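Local coordinates for YcaO (Methanopyrus kandleri, PDB 6CI7), which binds an adenine nucleotide and magnesium and, as a YcaO-family protein, probably uses ATP to activate backbone amides of a peptide substrate, at residues A[50-55]-A[81-86]; A[75-80]-A[342-347]; A[179-184]-A[205-210]. All coordinates share one frame; numbering follows the deposited sequence.

Contact 1: residues A[50-55]-A[81-86]; sequences RRRRSQ and ERAAAE. With ACP (phosphomethylphosphonic acid adenylate ester), chain G.
Arg52 is the first residue of 50-55 to meet 81-86. An extended start to the chain (chi1 -165°) and a bend at chi3 (141°) carry the guanidinium to the last turn of the helix. NH2 donates to Glu86 OE2 at 2.7 Å, a salt bridge with an N-H...O angle of 150°. The carboxylate lies at the guanidinium edge, but NH2 reaches OE2 from above the carboxylate plane. One guanidinium face is packed against the helix, with Ala83 N above it and Arg82 CB 3.8 Å from Arg52 NH1. Elsewhere Arg52 NE bonds to Val32 O, so the group is held on two sides.

Ser54 comes next. Its OG gives a second bond to Glu86 OE2, at 3.1 Å, from the opposite face of the carboxylate. OG is also bonded to Tyr56 N, its stronger partner. OE2 is thus gripped by two donors, which probably favours the charged carboxylate.

The helix also faces the nucleotide. Arg82 NH1 pairs with Glu81 OE2 at 2.8 Å, while Glu81 OE1 bonds to the ribose O3' of ACP at 2.5 Å, an unusually short distance whose exact value is doubtful. Glu81 is a magnesium ligand.

Strand 45-54 is the middle strand between 34-42 and 57-64, and this contact ties its end to the end of helix 68-84. Strand 148-150 touches that helix through Glu81, Arg82 and Ala85.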
loop_
_atom_site.group_PDB
_atom_site.type_symbol
_atom_site.label_atom_id
_atom_site.label_comp_id
_atom_site.label_asym_id
_atom_site.label_seq_id
_atom_site.Cartn_x
_atom_site.Cartn_y
_atom_site.Cartn_z
ATOM N N ARG A 50 -8.958 4.856 13.827
ATOM C CA ARG A 50 -8.595 4.169 15.060
ATOM C C ARG A 50 -7.452 4.875 15.771
ATOM O O ARG A 50 -6.479 5.292 15.137
ATOM C CB ARG A 50 -8.222 2.706 14.794
ATOM C CG ARG A 50 -9.311 1.865 14.113
ATOM C CD ARG A 50 -10.501 1.589 15.024
ATOM N NE ARG A 50 -11.599 0.901 14.332
ATOM C CZ ARG A 50 -12.573 1.509 13.643
ATOM N NH1 ARG A 50 -12.584 2.838 13.523
ATOM N NH2 ARG A 50 -13.525 0.780 13.048
ATOM N N ARG A 51 -7.598 5.020 17.088
ATOM C CA ARG A 51 -6.522 5.456 17.962
ATOM C C ARG A 51 -6.000 4.222 18.692
ATOM O O ARG A 51 -6.756 3.511 19.345
ATOM C CB ARG A 51 -7.014 6.536 18.937
ATOM C CG ARG A 51 -5.935 7.068 19.874
ATOM C CD ARG A 51 -6.301 8.417 20.488
ATOM N NE ARG A 51 -7.431 8.352 21.417
ATOM C CZ ARG A 51 -7.355 8.004 22.704
ATOM N NH1 ARG A 51 -6.196 7.669 23.266
ATOM N NH2 ARG A 51 -8.456 7.986 23.439
ATOM N N ARG A 52 -4.698 3.990 18.568
ATOM C CA ARG A 52 -4.057 2.770 19.046
ATOM C C ARG A 52 -2.885 3.061 19.995
ATOM O O ARG A 52 -2.006 3.887 19.680
ATOM C CB ARG A 52 -3.565 1.971 17.837
ATOM C CG ARG A 52 -3.193 0.533 18.127
ATOM C CD ARG A 52 -2.475 -0.100 16.951
ATOM N NE ARG A 52 -1.398 -0.947 17.436
ATOM C CZ ARG A 52 -0.108 -0.729 17.217
ATOM N NH1 ARG A 52 0.294 0.295 16.471
ATOM N NH2 ARG A 52 0.784 -1.555 17.739
ATOM N N ARG A 53 -2.876 2.380 21.144
ATOM C CA ARG A 53 -1.766 2.450 22.105
ATOM C C ARG A 53 -0.870 1.238 21.975
ATOM O O ARG A 53 -1.353 0.135 21.723
ATOM C CB ARG A 53 -2.280 2.493 23.540
ATOM C CG ARG A 53 -2.662 3.869 24.029
ATOM C CD ARG A 53 -2.186 4.092 25.463
ATOM N NE ARG A 53 -3.143 4.855 26.276
ATOM C CZ ARG A 53 -3.434 6.151 26.128
ATOM N NH1 ARG A 53 -2.860 6.884 25.176
ATOM N NH2 ARG A 53 -4.317 6.720 26.938
ATOM N N SER A 54 0.432 1.456 22.152
ATOM C CA SER A 54 1.438 0.385 22.268
ATOM C C SER A 54 2.592 0.910 23.118
ATOM O O SER A 54 2.548 2.054 23.570
ATOM C CB SER A 54 1.962 -0.020 20.892
ATOM O OG SER A 54 2.841 0.975 20.389
ATOM N N GLN A 55 3.639 0.105 23.299
ATOM C CA GLN A 55 4.835 0.573 23.995
ATOM C C GLN A 55 5.537 1.715 23.261
ATOM O O GLN A 55 6.238 2.507 23.884
ATOM C CB GLN A 55 5.810 -0.572 24.303
ATOM C CG GLN A 55 6.589 -1.089 23.113
ATOM C CD GLN A 55 7.823 -1.885 23.495
ATOM O OE1 GLN A 55 7.724 -3.052 23.871
ATOM N NE2 GLN A 55 8.998 -1.260 23.382
ATOM N N GLU A 81 -1.856 -5.324 11.474
ATOM C CA GLU A 81 -0.581 -5.348 10.745
ATOM C C GLU A 81 0.482 -4.527 11.458
ATOM O O GLU A 81 1.623 -4.970 11.553
ATOM C CB GLU A 81 -0.716 -4.963 9.254
ATOM C CG GLU A 81 -0.670 -3.482 8.929
ATOM C CD GLU A 81 -0.626 -3.174 7.441
ATOM O OE1 GLU A 81 -1.506 -3.658 6.704
ATOM O OE2 GLU A 81 0.268 -2.407 7.005
ATOM N N ARG A 82 0.092 -3.369 11.996
ATOM C CA ARG A 82 1.041 -2.486 12.688
ATOM C C ARG A 82 1.561 -3.098 13.981
ATOM O O ARG A 82 2.753 -2.999 14.274
ATOM C CB ARG A 82 0.435 -1.108 12.961
ATOM C CG ARG A 82 0.226 -0.239 11.735
ATOM C CD ARG A 82 1.544 0.196 11.105
ATOM N NE ARG A 82 1.371 1.325 10.183
ATOM C CZ ARG A 82 0.967 1.229 8.914
ATOM N NH1 ARG A 82 0.668 0.054 8.357
ATOM N NH2 ARG A 82 0.859 2.332 8.195
ATOM N N ALA A 83 0.659 -3.726 14.739
ATOM C CA ALA A 83 1.006 -4.450 15.964
ATOM C C ALA A 83 1.967 -5.612 15.678
ATOM O O ALA A 83 2.980 -5.771 16.363
ATOM C CB ALA A 83 -0.251 -4.943 16.662
ATOM N N ALA A 84 1.653 -6.386 14.641
ATOM C CA ALA A 84 2.504 -7.480 14.163
ATOM C C ALA A 84 3.906 -7.051 13.696
ATOM O O ALA A 84 4.864 -7.837 13.773
ATOM C CB ALA A 84 1.791 -8.215 13.053
ATOM N N ALA A 85 4.015 -5.806 13.225
ATOM C CA ALA A 85 5.253 -5.283 12.637
ATOM C C ALA A 85 6.182 -4.620 13.652
ATOM O O ALA A 85 7.264 -4.157 13.291
ATOM C CB ALA A 85 4.929 -4.315 11.511
ATOM N N GLU A 86 5.752 -4.564 14.910
ATOM C CA GLU A 86 6.602 -4.089 16.007
ATOM C C GLU A 86 7.751 -5.076 16.289
ATOM O O GLU A 86 7.541 -6.296 16.226
ATOM C CB GLU A 86 5.763 -3.823 17.259
ATOM C CG GLU A 86 5.091 -2.454 17.209
ATOM C CD GLU A 86 4.064 -2.199 18.306
ATOM O OE1 GLU A 86 3.924 -3.021 19.249
ATOM O OE2 GLU A 86 3.391 -1.141 18.204
HETATM P PG ACP G . -1.798 1.985 3.030
HETATM O O1G ACP G . -0.707 0.807 3.193
HETATM O O2G ACP G . -2.374 2.364 4.484
HETATM O O3G ACP G . -1.116 3.155 2.447
HETATM P PB ACP G . -3.894 -0.013 2.512
HETATM O O1B ACP G . -2.724 -1.113 2.320
HETATM O O2B ACP G . -4.097 0.310 3.943
HETATM C C3B ACP G . -3.176 1.523 1.898
HETATM P PA ACP G . -6.536 -1.206 2.819
HETATM O O1A ACP G . -7.423 -2.029 1.917
HETATM O O2A ACP G . -7.238 -0.089 3.555
HETATM O O3A ACP G . -5.315 -0.572 1.928
HETATM O "O5'" ACP G . -5.927 -2.260 3.859
HETATM C "C5'" ACP G . -5.731 -2.102 5.275
HETATM C "C4'" ACP G . -5.177 -3.415 5.859
HETATM O "O4'" ACP G . -6.278 -4.299 6.116
HETATM C "C3'" ACP G . -4.269 -4.194 4.901
HETATM O "O3'" ACP G . -3.317 -4.979 5.643
HETATM C "C2'" ACP G . -5.255 -5.085 4.177
HETATM O "O2'" ACP G . -4.678 -6.224 3.590
HETATM C "C1'" ACP G . -6.203 -5.467 5.292
HETATM N N9 ACP G . -7.534 -5.808 4.764
HETATM C C8 ACP G . -8.307 -4.990 4.037
HETATM N N7 ACP G . -9.460 -5.600 3.676
HETATM C C5 ACP G . -9.422 -6.846 4.185
HETATM C C6 ACP G . -10.333 -8.020 4.180
HETATM N N6 ACP G . -11.532 -7.950 3.550
HETATM N N1 ACP G . -9.933 -9.136 4.828
HETATM C C2 ACP G . -8.736 -9.198 5.466
HETATM N N3 ACP G . -7.850 -8.174 5.506
HETATM C C4 ACP G . -8.143 -6.985 4.900
#

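Contact 2: residues A[75-80]-A[342-347]; sequences AAMECV and LDVPVV. With ACP (phosphomethylphosphonic acid adenylate ester), chain G.
Met77, a selenomethionine here, touches Val344 and also lies at the N3 edge of the adenine of ACP. CG lies to one side of the base plane, just beyond the N3 rim, 3.7 Å from N3 of ACP. The chain bends at chi2 and chi3, so CE swings farther out and meets Val344 CG1 at 3.7 Å. Met77 CB lies 3.2 Å from the ribose O4' of ACP.

The second flat group is the Glu78 carboxylate. Its OE1 comes within 3.1 Å of O2B of ACP, an approach of two acidic groups that the bound magnesium and Arg82 probably make tolerable. OE2 forms a salt bridge with Arg82 NH1. With an alanine in place of Glu78, Arg82 would probably lose one carboxylate partner and be left with Glu81, and a gap would open beside the phosphates.

The rest is apolar. Val80 and Val344 reach toward each other tip to tip, CG1 to CG1 at 3.7 Å. In both valines CG1 is anti to the backbone N (171° and 180°), which turns these methyls to each other. Val80 CG1 also touches Leu342 CD1 at 4.2 Å and Val346 CG2 at 4.3 Å, so one methyl meets three side chains of 342-347.

Helices 16-25 and 28-31 close over Val344, through Trp22 and Leu28. This is the buried wall of a YcaO nucleotide site: ligand on one flank, hydrophobic core on another.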
loop_
_atom_site.group_PDB
_atom_site.type_symbol
_atom_site.label_atom_id
_atom_site.label_comp_id
_atom_site.label_asym_id
_atom_site.label_seq_id
_atom_site.Cartn_x
_atom_site.Cartn_y
_atom_site.Cartn_z
ATOM N N ALA A 75 -9.923 -0.943 8.748
ATOM C CA ALA A 75 -9.335 -0.253 9.925
ATOM C C ALA A 75 -8.795 -1.220 10.980
ATOM O O ALA A 75 -7.712 -0.998 11.540
ATOM C CB ALA A 75 -10.326 0.723 10.556
ATOM N N ALA A 76 -9.553 -2.281 11.249
ATOM C CA ALA A 76 -9.167 -3.293 12.227
ATOM C C ALA A 76 -7.874 -4.013 11.820
ATOM O O ALA A 76 -6.950 -4.140 12.630
ATOM C CB ALA A 76 -10.305 -4.281 12.455
HETATM N N MSE A 77 -7.799 -4.439 10.555
HETATM C CA MSE A 77 -6.644 -5.194 10.039
HETATM C C MSE A 77 -5.419 -4.322 9.864
HETATM O O MSE A 77 -4.291 -4.787 10.037
HETATM C CB MSE A 77 -7.048 -5.936 8.776
HETATM C CG MSE A 77 -8.204 -6.913 9.015
HETATM SE SE MSE A 77 -7.563 -8.388 10.144
HETATM C CE MSE A 77 -6.644 -9.394 8.709
ATOM N N GLU A 78 -5.626 -3.053 9.544
ATOM C CA GLU A 78 -4.556 -2.054 9.557
ATOM C C GLU A 78 -3.887 -1.962 10.964
ATOM O O GLU A 78 -2.657 -1.874 11.062
ATOM C CB GLU A 78 -5.121 -0.709 9.084
ATOM C CG GLU A 78 -4.245 0.517 9.279
ATOM C CD GLU A 78 -3.281 0.756 8.146
ATOM O OE1 GLU A 78 -3.677 0.680 6.963
ATOM O OE2 GLU A 78 -2.114 1.043 8.446
ATOM N N CYS A 79 -4.699 -2.006 12.027
ATOM C CA CYS A 79 -4.190 -1.998 13.406
ATOM C C CYS A 79 -3.430 -3.273 13.734
ATOM O O CYS A 79 -2.413 -3.223 14.415
ATOM C CB CYS A 79 -5.320 -1.792 14.419
ATOM S SG CYS A 79 -6.049 -0.146 14.334
ATOM N N VAL A 80 -3.939 -4.400 13.247
ATOM C CA VAL A 80 -3.312 -5.703 13.416
ATOM C C VAL A 80 -1.939 -5.760 12.736
ATOM O O VAL A 80 -0.966 -6.166 13.373
ATOM C CB VAL A 80 -4.233 -6.831 12.911
ATOM C CG1 VAL A 80 -3.502 -8.169 12.892
ATOM C CG2 VAL A 80 -5.477 -6.913 13.782
ATOM N N LEU A 342 -2.608 -13.961 18.465
ATOM C CA LEU A 342 -3.627 -13.760 17.420
ATOM C C LEU A 342 -3.184 -14.551 16.215
ATOM O O LEU A 342 -2.078 -14.348 15.707
ATOM C CB LEU A 342 -3.786 -12.293 16.995
ATOM C CG LEU A 342 -3.100 -11.099 17.656
ATOM C CD1 LEU A 342 -3.086 -9.958 16.662
ATOM C CD2 LEU A 342 -3.796 -10.673 18.936
ATOM N N ASP A 343 -4.036 -15.451 15.747
ATOM C CA ASP A 343 -3.693 -16.247 14.570
ATOM C C ASP A 343 -4.128 -15.481 13.306
ATOM O O ASP A 343 -5.094 -15.850 12.632
ATOM C CB ASP A 343 -4.298 -17.660 14.670
ATOM C CG ASP A 343 -3.449 -18.720 13.976
ATOM O OD1 ASP A 343 -2.200 -18.656 14.051
ATOM O OD2 ASP A 343 -4.041 -19.634 13.362
ATOM N N VAL A 344 -3.419 -14.384 13.028
ATOM C CA VAL A 344 -3.709 -13.515 11.882
ATOM C C VAL A 344 -2.474 -13.482 10.997
ATOM O O VAL A 344 -1.421 -13.008 11.446
ATOM C CB VAL A 344 -4.103 -12.071 12.290
ATOM C CG1 VAL A 344 -4.385 -11.223 11.053
ATOM C CG2 VAL A 344 -5.314 -12.074 13.212
ATOM N N PRO A 345 -2.585 -14.018 9.757
ATOM C CA PRO A 345 -1.462 -13.932 8.811
ATOM C C PRO A 345 -1.063 -12.477 8.515
ATOM O O PRO A 345 -1.901 -11.667 8.117
ATOM C CB PRO A 345 -2.012 -14.619 7.556
ATOM C CG PRO A 345 -2.998 -15.609 8.090
ATOM C CD PRO A 345 -3.643 -14.922 9.261
ATOM N N VAL A 346 0.194 -12.150 8.788
ATOM C CA VAL A 346 0.771 -10.844 8.448
ATOM C C VAL A 346 2.105 -11.144 7.794
ATOM O O VAL A 346 2.848 -12.025 8.262
ATOM C CB VAL A 346 0.978 -9.909 9.688
ATOM C CG1 VAL A 346 1.632 -8.578 9.296
ATOM C CG2 VAL A 346 -0.347 -9.636 10.404
ATOM N N VAL A 347 2.389 -10.431 6.704
ATOM C CA VAL A 347 3.690 -10.524 6.032
ATOM C C VAL A 347 4.305 -9.145 5.817
ATOM O O VAL A 347 3.606 -8.118 5.879
ATOM C CB VAL A 347 3.643 -11.318 4.687
ATOM C CG1 VAL A 347 2.900 -12.648 4.835
ATOM C CG2 VAL A 347 3.027 -10.491 3.564
HETATM P PG ACP G . -1.798 1.985 3.030
HETATM O O1G ACP G . -0.707 0.807 3.193
HETATM O O2G ACP G . -2.374 2.364 4.484
HETATM O O3G ACP G . -1.116 3.155 2.447
HETATM P PB ACP G . -3.894 -0.013 2.512
HETATM O O1B ACP G . -2.724 -1.113 2.320
HETATM O O2B ACP G . -4.097 0.310 3.943
HETATM C C3B ACP G . -3.176 1.523 1.898
HETATM P PA ACP G . -6.536 -1.206 2.819
HETATM O O1A ACP G . -7.423 -2.029 1.917
HETATM O O2A ACP G . -7.238 -0.089 3.555
HETATM O O3A ACP G . -5.315 -0.572 1.928
HETATM O "O5'" ACP G . -5.927 -2.260 3.859
HETATM C "C5'" ACP G . -5.731 -2.102 5.275
HETATM C "C4'" ACP G . -5.177 -3.415 5.859
HETATM O "O4'" ACP G . -6.278 -4.299 6.116
HETATM C "C3'" ACP G . -4.269 -4.194 4.901
HETATM O "O3'" ACP G . -3.317 -4.979 5.643
HETATM C "C2'" ACP G . -5.255 -5.085 4.177
HETATM O "O2'" ACP G . -4.678 -6.224 3.590
HETATM C "C1'" ACP G . -6.203 -5.467 5.292
HETATM N N9 ACP G . -7.534 -5.808 4.764
HETATM C C8 ACP G . -8.307 -4.990 4.037
HETATM N N7 ACP G . -9.460 -5.600 3.676
HETATM C C5 ACP G . -9.422 -6.846 4.185
HETATM C C6 ACP G . -10.333 -8.020 4.180
HETATM N N6 ACP G . -11.532 -7.950 3.550
HETATM N N1 ACP G . -9.933 -9.136 4.828
HETATM C C2 ACP G . -8.736 -9.198 5.466
HETATM N N3 ACP G . -7.850 -8.174 5.506
HETATM C C4 ACP G . -8.143 -6.985 4.900
#

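Contact 3: residues A[179-184]-A[205-210]; sequences IHPPEL and ELRLLP
Leu184 packs between two leucines of the facing strand. Its CB lies 4.2 Å from Leu206 CB and 4.3 Å from Leu208 CB. Farther along, Pro181 CB rests on Pro210 CD at 4.3 Å. Ile179 CD1 slides past Pro210 CG, the two side chains running in opposite directions.

The backbones meet outside this apolar row. Glu183 and Arg207 form a single antiparallel bridge, a non-hydrogen-bonded pair, and the bonds flank it. Leu184 N donates to Leu206 O at 2.9 Å, and Leu208 N donates to Pro182 O at 3.1 Å. Between these bonds Arg207 CA points a C-H at Pro182 O, and Glu183 CA one at Leu206 O.

The polar edge is built on Arg207. A bend at chi2 (-62°) turns its guanidinium back over its own strand. NH1 donates to Leu206 O at 2.9 Å, from the face opposite Leu184 N. NH2 pairs with Glu205 OE1 at 3.1 Å, lying above that carboxylate's plane. Glu183 OE2 adds a long ion pair to NH1. It also sits close to Glu205 OE1, and Arg207 probably offsets the charge of both. One water links Glu183 OE2 to Leu206 N.

Strand 203-209 is an outermost strand of its three-stranded sheet, next to 217-224. The bridge attaches strand 183-185, which pairs in parallel with 298-300. Helix 154-176 packs on Pro210, and Trp292 of helix 290-293 on Pro181.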
loop_
_atom_site.group_PDB
_atom_site.type_symbol
_atom_site.label_atom_id
_atom_site.label_comp_id
_atom_site.label_asym_id
_atom_site.label_seq_id
_atom_site.Cartn_x
_atom_site.Cartn_y
_atom_site.Cartn_z
ATOM N N ILE A 179 7.828 12.571 -14.319
ATOM C CA ILE A 179 7.032 12.134 -15.474
ATOM C C ILE A 179 5.630 12.724 -15.374
ATOM O O ILE A 179 5.083 12.816 -14.273
ATOM C CB ILE A 179 6.920 10.582 -15.521
ATOM C CG1 ILE A 179 8.307 9.944 -15.666
ATOM C CG2 ILE A 179 5.963 10.119 -16.624
ATOM C CD1 ILE A 179 8.313 8.430 -15.639
ATOM N N HIS A 180 5.063 13.123 -16.514
ATOM C CA HIS A 180 3.666 13.552 -16.605
ATOM C C HIS A 180 2.822 12.357 -17.087
ATOM O O HIS A 180 2.679 12.175 -18.304
ATOM C CB HIS A 180 3.499 14.717 -17.609
ATOM C CG HIS A 180 4.179 16.001 -17.216
ATOM N ND1 HIS A 180 3.535 17.221 -17.265
ATOM C CD2 HIS A 180 5.446 16.262 -16.807
ATOM C CE1 HIS A 180 4.369 18.174 -16.883
ATOM N NE2 HIS A 180 5.536 17.618 -16.603
ATOM N N PRO A 181 2.260 11.536 -16.155
ATOM C CA PRO A 181 1.460 10.389 -16.621
ATOM C C PRO A 181 0.161 10.827 -17.311
ATOM O O PRO A 181 -0.339 11.904 -16.995
ATOM C CB PRO A 181 1.155 9.612 -15.329
ATOM C CG PRO A 181 1.314 10.592 -14.229
ATOM C CD PRO A 181 2.351 11.576 -14.679
ATOM N N PRO A 182 -0.369 10.013 -18.255
ATOM C CA PRO A 182 -1.625 10.348 -18.951
ATOM C C PRO A 182 -2.876 10.353 -18.035
ATOM O O PRO A 182 -2.905 9.647 -17.021
ATOM C CB PRO A 182 -1.751 9.229 -19.999
ATOM C CG PRO A 182 -1.016 8.073 -19.410
ATOM C CD PRO A 182 0.148 8.691 -18.677
ATOM N N GLU A 183 -3.886 11.150 -18.390
ATOM C CA GLU A 183 -5.180 11.121 -17.710
ATOM C C GLU A 183 -5.851 9.780 -17.994
ATOM O O GLU A 183 -5.755 9.261 -19.117
ATOM C CB GLU A 183 -6.064 12.286 -18.174
ATOM C CG GLU A 183 -7.464 12.328 -17.563
ATOM C CD GLU A 183 -8.212 13.628 -17.832
ATOM O OE1 GLU A 183 -8.497 13.930 -19.013
ATOM O OE2 GLU A 183 -8.530 14.345 -16.852
ATOM N N LEU A 184 -6.496 9.209 -16.974
ATOM C CA LEU A 184 -7.276 7.989 -17.158
ATOM C C LEU A 184 -8.771 8.273 -17.163
ATOM O O LEU A 184 -9.301 8.894 -16.241
ATOM C CB LEU A 184 -6.916 6.922 -16.118
ATOM C CG LEU A 184 -7.645 5.581 -16.211
ATOM C CD1 LEU A 184 -7.271 4.803 -17.471
ATOM C CD2 LEU A 184 -7.326 4.774 -14.973
ATOM N N GLU A 205 -8.949 14.162 -10.204
ATOM C CA GLU A 205 -8.439 13.687 -11.489
ATOM C C GLU A 205 -7.681 12.376 -11.412
ATOM O O GLU A 205 -6.906 12.157 -10.484
ATOM C CB GLU A 205 -7.570 14.747 -12.126
ATOM C CG GLU A 205 -8.372 15.894 -12.691
ATOM C CD GLU A 205 -7.493 16.833 -13.457
ATOM O OE1 GLU A 205 -7.270 16.562 -14.657
ATOM O OE2 GLU A 205 -7.021 17.818 -12.847
ATOM N N LEU A 206 -7.910 11.522 -12.406
ATOM C CA LEU A 206 -7.298 10.190 -12.464
ATOM C C LEU A 206 -6.133 10.092 -13.441
ATOM O O LEU A 206 -6.156 10.692 -14.521
ATOM C CB LEU A 206 -8.345 9.117 -12.787
ATOM C CG LEU A 206 -9.470 8.870 -11.783
ATOM C CD1 LEU A 206 -10.466 7.939 -12.433
ATOM C CD2 LEU A 206 -8.966 8.281 -10.472
ATOM N N ARG A 207 -5.112 9.333 -13.045
ATOM C CA ARG A 207 -3.919 9.115 -13.860
ATOM C C ARG A 207 -3.587 7.638 -13.948
ATOM O O ARG A 207 -3.764 6.914 -12.980
ATOM C CB ARG A 207 -2.710 9.852 -13.271
ATOM C CG ARG A 207 -2.851 11.357 -13.124
ATOM C CD ARG A 207 -3.052 12.077 -14.444
ATOM N NE ARG A 207 -3.241 13.513 -14.231
ATOM C CZ ARG A 207 -4.399 14.158 -14.332
ATOM N NH1 ARG A 207 -5.518 13.518 -14.666
ATOM N NH2 ARG A 207 -4.428 15.463 -14.113
ATOM N N LEU A 208 -3.110 7.199 -15.111
ATOM C CA LEU A 208 -2.497 5.879 -15.232
ATOM C C LEU A 208 -0.978 6.016 -15.169
ATOM O O LEU A 208 -0.349 6.540 -16.083
ATOM C CB LEU A 208 -2.964 5.147 -16.500
ATOM C CG LEU A 208 -2.589 3.658 -16.635
ATOM C CD1 LEU A 208 -3.395 2.750 -15.714
ATOM C CD2 LEU A 208 -2.734 3.211 -18.085
ATOM N N LEU A 209 -0.401 5.563 -14.067
ATOM C CA LEU A 209 1.035 5.666 -13.855
ATOM C C LEU A 209 1.778 4.611 -14.682
ATOM O O LEU A 209 1.222 3.536 -14.945
ATOM C CB LEU A 209 1.360 5.526 -12.359
ATOM C CG LEU A 209 1.261 6.767 -11.449
ATOM C CD1 LEU A 209 -0.161 7.263 -11.295
ATOM C CD2 LEU A 209 1.831 6.491 -10.074
ATOM N N PRO A 210 3.029 4.909 -15.103
ATOM C CA PRO A 210 3.831 3.851 -15.736
ATOM C C PRO A 210 4.107 2.731 -14.735
ATOM O O PRO A 210 4.547 2.994 -13.609
ATOM C CB PRO A 210 5.132 4.574 -16.117
ATOM C CG PRO A 210 5.209 5.746 -15.171
ATOM C CD PRO A 210 3.778 6.183 -15.022
HETATM O O HOH W 1 -0.417 14.015 -14.944
HETATM O O HOH W 2 -9.702 12.651 -14.418
#

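How the contacts relate
Contacts 1 and 2 share helix 68-84 and touch each other, for example through Arg50 and Cys79. Both reach ACP, from successive turns of that helix. Contact 2 is fully buried and apolar where its segments meet. Contact 1 lies at the helix end, is only partly buried, and relies on charge. Contact 3 stands apart, on the opposite side of the chain's centre, with its nearest atoms about 19 Å from either of the others. It is also partly buried, but it joins strand to strand, so backbone bonds carry it and its ion pairs stay on one edge. Its segments lie away from the nucleotide and metal sites.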